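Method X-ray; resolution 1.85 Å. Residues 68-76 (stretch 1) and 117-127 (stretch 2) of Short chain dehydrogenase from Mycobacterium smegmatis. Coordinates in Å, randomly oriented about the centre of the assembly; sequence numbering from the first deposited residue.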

# COMPACT_ATOMS: atom_id res chain seq x y z
N ASP A 68 -27.24 -17.37 -13.39
CA ASP A 68 -27.00 -17.06 -12.00
C ASP A 68 -25.61 -17.60 -11.67
O ASP A 68 -25.41 -18.82 -11.56
CB ASP A 68 -28.07 -17.71 -11.13
CG ASP A 68 -27.88 -17.43 -9.67
OD1 ASP A 68 -26.81 -16.94 -9.26
OD2 ASP A 68 -28.81 -17.73 -8.93
N ILE A 69 -24.64 -16.70 -11.52
CA ILE A 69 -23.24 -17.13 -11.41
C ILE A 69 -22.95 -17.71 -10.02
O ILE A 69 -21.84 -18.21 -9.78
CB ILE A 69 -22.23 -16.02 -11.77
CG1 ILE A 69 -22.33 -14.82 -10.81
CG2 ILE A 69 -22.40 -15.58 -13.22
CD1 ILE A 69 -21.22 -13.78 -10.98
N THR A 70 -23.94 -17.66 -9.12
CA THR A 70 -23.84 -18.37 -7.85
C THR A 70 -24.21 -19.86 -7.96
O THR A 70 -24.10 -20.58 -6.98
CB THR A 70 -24.69 -17.73 -6.71
OG1 THR A 70 -26.08 -17.97 -6.92
CG2 THR A 70 -24.42 -16.23 -6.60
N ASP A 71 -24.61 -20.32 -9.15
CA ASP A 71 -25.04 -21.71 -9.32
C ASP A 71 -24.11 -22.50 -10.25
O ASP A 71 -23.93 -22.12 -11.40
CB ASP A 71 -26.45 -21.76 -9.90
CG ASP A 71 -26.93 -23.19 -10.08
OD1 ASP A 71 -27.37 -23.79 -9.09
OD2 ASP A 71 -26.82 -23.72 -11.20
N ASP A 72 -23.56 -23.61 -9.76
CA ASP A 72 -22.62 -24.42 -10.53
C ASP A 72 -23.18 -24.85 -11.88
O ASP A 72 -22.51 -24.69 -12.89
CB ASP A 72 -22.21 -25.69 -9.76
CG ASP A 72 -21.24 -25.40 -8.62
OD1 ASP A 72 -20.45 -24.44 -8.70
OD2 ASP A 72 -21.24 -26.18 -7.65
N ALA A 73 -24.40 -25.40 -11.89
CA ALA A 73 -25.00 -25.90 -13.13
C ALA A 73 -25.18 -24.78 -14.15
O ALA A 73 -24.90 -24.94 -15.32
CB ALA A 73 -26.34 -26.59 -12.87
N GLN A 74 -25.65 -23.62 -13.69
CA GLN A 74 -25.84 -22.50 -14.60
C GLN A 74 -24.53 -21.94 -15.17
O GLN A 74 -24.49 -21.58 -16.33
CB GLN A 74 -26.65 -21.40 -13.92
CG GLN A 74 -28.06 -21.84 -13.63
CD GLN A 74 -28.98 -20.69 -13.34
OE1 GLN A 74 -28.87 -19.62 -13.92
NE2 GLN A 74 -29.91 -20.92 -12.40
N VAL A 75 -23.46 -21.89 -14.37
CA VAL A 75 -22.16 -21.49 -14.94
C VAL A 75 -21.66 -22.56 -15.91
O VAL A 75 -21.09 -22.22 -16.95
CB VAL A 75 -21.09 -21.17 -13.85
CG1 VAL A 75 -19.72 -20.98 -14.48
CG2 VAL A 75 -21.49 -19.91 -13.10
N ALA A 76 -21.90 -23.84 -15.62
CA ALA A 76 -21.50 -24.90 -16.54
C ALA A 76 -22.23 -24.76 -17.86
O ALA A 76 -21.63 -24.93 -18.93
CB ALA A 76 -21.74 -26.29 -15.93
N ILE A 117 -20.62 -11.68 -0.64
CA ILE A 117 -19.46 -12.54 -0.89
C ILE A 117 -19.80 -13.61 -1.94
O ILE A 117 -19.05 -13.83 -2.89
CB ILE A 117 -18.92 -13.13 0.43
CG1 ILE A 117 -18.26 -12.02 1.26
CG2 ILE A 117 -17.88 -14.22 0.16
CD1 ILE A 117 -17.95 -12.41 2.69
N GLU A 118 -20.97 -14.22 -1.81
CA GLU A 118 -21.40 -15.23 -2.77
C GLU A 118 -21.40 -14.75 -4.21
O GLU A 118 -20.93 -15.46 -5.10
CB GLU A 118 -22.76 -15.80 -2.40
CG GLU A 118 -23.02 -17.16 -2.98
CD GLU A 118 -22.09 -18.26 -2.46
OE1 GLU A 118 -21.66 -18.28 -1.28
OE2 GLU A 118 -21.80 -19.17 -3.26
N LEU A 119 -21.91 -13.54 -4.43
CA LEU A 119 -22.01 -12.99 -5.76
C LEU A 119 -20.68 -12.40 -6.23
O LEU A 119 -20.16 -12.78 -7.27
CB LEU A 119 -23.11 -11.92 -5.82
CG LEU A 119 -23.41 -11.38 -7.22
CD1 LEU A 119 -23.74 -12.51 -8.19
CD2 LEU A 119 -24.55 -10.35 -7.14
N THR A 120 -20.12 -11.51 -5.42
CA THR A 120 -18.94 -10.72 -5.78
C THR A 120 -17.64 -11.54 -5.82
O THR A 120 -16.75 -11.30 -6.65
CB THR A 120 -18.77 -9.57 -4.78
OG1 THR A 120 -19.86 -8.66 -4.94
CG2 THR A 120 -17.43 -8.82 -4.94
N VAL A 121 -17.53 -12.50 -4.92
CA VAL A 121 -16.30 -13.27 -4.79
C VAL A 121 -16.47 -14.66 -5.43
O VAL A 121 -15.80 -15.00 -6.42
CB VAL A 121 -15.85 -13.41 -3.33
CG1 VAL A 121 -14.54 -14.19 -3.25
CG2 VAL A 121 -15.71 -12.03 -2.66
N PHE A 122 -17.36 -15.46 -4.88
CA PHE A 122 -17.49 -16.84 -5.34
C PHE A 122 -18.06 -16.96 -6.73
O PHE A 122 -17.65 -17.84 -7.49
CB PHE A 122 -18.23 -17.71 -4.34
CG PHE A 122 -17.54 -17.82 -3.01
CD1 PHE A 122 -16.18 -18.03 -2.92
CD2 PHE A 122 -18.26 -17.69 -1.83
CE1 PHE A 122 -15.54 -18.11 -1.67
CE2 PHE A 122 -17.63 -17.78 -0.59
CZ PHE A 122 -16.28 -17.99 -0.50
N GLY A 123 -18.98 -16.06 -7.08
CA GLY A 123 -19.49 -15.97 -8.44
C GLY A 123 -18.41 -15.70 -9.47
O GLY A 123 -18.33 -16.39 -10.50
N ALA A 124 -17.58 -14.70 -9.20
CA ALA A 124 -16.46 -14.37 -10.07
C ALA A 124 -15.50 -15.55 -10.17
O ALA A 124 -15.03 -15.88 -11.27
CB ALA A 124 -15.72 -13.10 -9.58
N LEU A 125 -15.23 -16.21 -9.04
CA LEU A 125 -14.30 -17.37 -9.05
C LEU A 125 -14.89 -18.50 -9.92
O LEU A 125 -14.20 -19.09 -10.75
CB LEU A 125 -14.06 -17.91 -7.65
CG LEU A 125 -13.04 -19.04 -7.49
CD1 LEU A 125 -11.71 -18.69 -8.15
CD2 LEU A 125 -12.86 -19.41 -6.02
N ARG A 126 -16.17 -18.79 -9.71
CA ARG A 126 -16.86 -19.82 -10.50
C ARG A 126 -16.74 -19.57 -12.00
O ARG A 126 -16.42 -20.48 -12.77
CB ARG A 126 -18.33 -19.91 -10.08
CG ARG A 126 -18.90 -21.29 -10.11
CD ARG A 126 -20.38 -21.34 -9.67
NE ARG A 126 -20.53 -21.85 -8.30
CZ ARG A 126 -20.72 -21.11 -7.22
NH1 ARG A 126 -20.82 -19.80 -7.30
NH2 ARG A 126 -20.85 -21.70 -6.04
N LEU A 127 -16.95 -18.32 -12.41
CA LEU A 127 -16.78 -17.92 -13.81
C LEU A 127 -15.38 -18.13 -14.33
O LEU A 127 -15.18 -18.67 -15.41
CB LEU A 127 -17.10 -16.44 -14.02
CG LEU A 127 -18.42 -16.10 -14.65
CD1 LEU A 127 -18.58 -16.80 -16.00
CD2 LEU A 127 -19.44 -16.59 -13.64
O HOH W 1 -23.03 -20.89 -4.71

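A short turn leading into a helix can dock against a second helix by offering a backbone carbonyl to a basic side chain and its apolar side chains to the helix surface. Residues 68-76 and 117-127 of this short chain dehydrogenase illustrate the principle, burying 506 Å² between them.

Asp68 makes no contact with the partner helix; its work is local. It opens a type I turn that ends at Asp71, and its OD1 accepts from Thr70 N (3.0 Å) and from Thr70 OG1 (2.7 Å), which fixes the loop that does the docking.

Ile69 is the centre of the apolar contact. Its CA-to-CB bond points toward the helix, and its branched side chain reaches two leucines: CG1 lies 3.8 Å from Leu119 CD1, while CG2 packs tightly, at 3.2 Å, on Leu127 CD2. Between these leucines in sequence sits Gly123, whose CA is 4.9 Å from Ile69 CA. Glycine suits this close approach: an ideal CB would lie only 2.8 Å from Ile69 CD1, and 2.5 Å from Leu119 O in its own helix. The bare CA instead makes a CA-H...O contact with Ile69 O at 3.5 Å. The same carbonyl oxygen accepts a hydrogen bond from Arg126 NH1 (3.1 Å), so one backbone atom serves both a glycine and an arginine.

Thr70 places its methyl group, CG2, 4.0 Å from Glu118 CG. Its carbonyl oxygen lies over one face of the Arg126 guanidinium, where the angle to NH1 is too poor for a hydrogen bond. That oxygen is instead satisfied by water 1, which donates to Thr70 O (2.5 Å) and to Glu118 OE2 (2.6 Å), bridging the two stretches.

The CA-to-CB bond of Asp71 points away from the partner, and its side chain caps the helix that follows, with OD2 accepting from Gln74 N at 2.8 Å. The CA-to-CB bond of Asp72, in the first turn of that helix, points sideways, but its carboxylate comes nearer and forms a salt bridge from OD1 to Arg126 NE at 2.6 Å. Arg126 is thus held near its guanidinium plane by Ile69 O and Asp72 OD1, a pairing of carbonyl and carboxylate well matched to a buried cation with several N-H donors.

Gln74 OE1 accepts from Asp68 N (2.8 Å), tying the helix back to the loop. Val75 returns toward the partner. Its CG2 lies 3.9 Å from both Arg126 CD and Leu127 CD2, so this compact side chain packs against the arginine's aliphatic portion as well as the leucine.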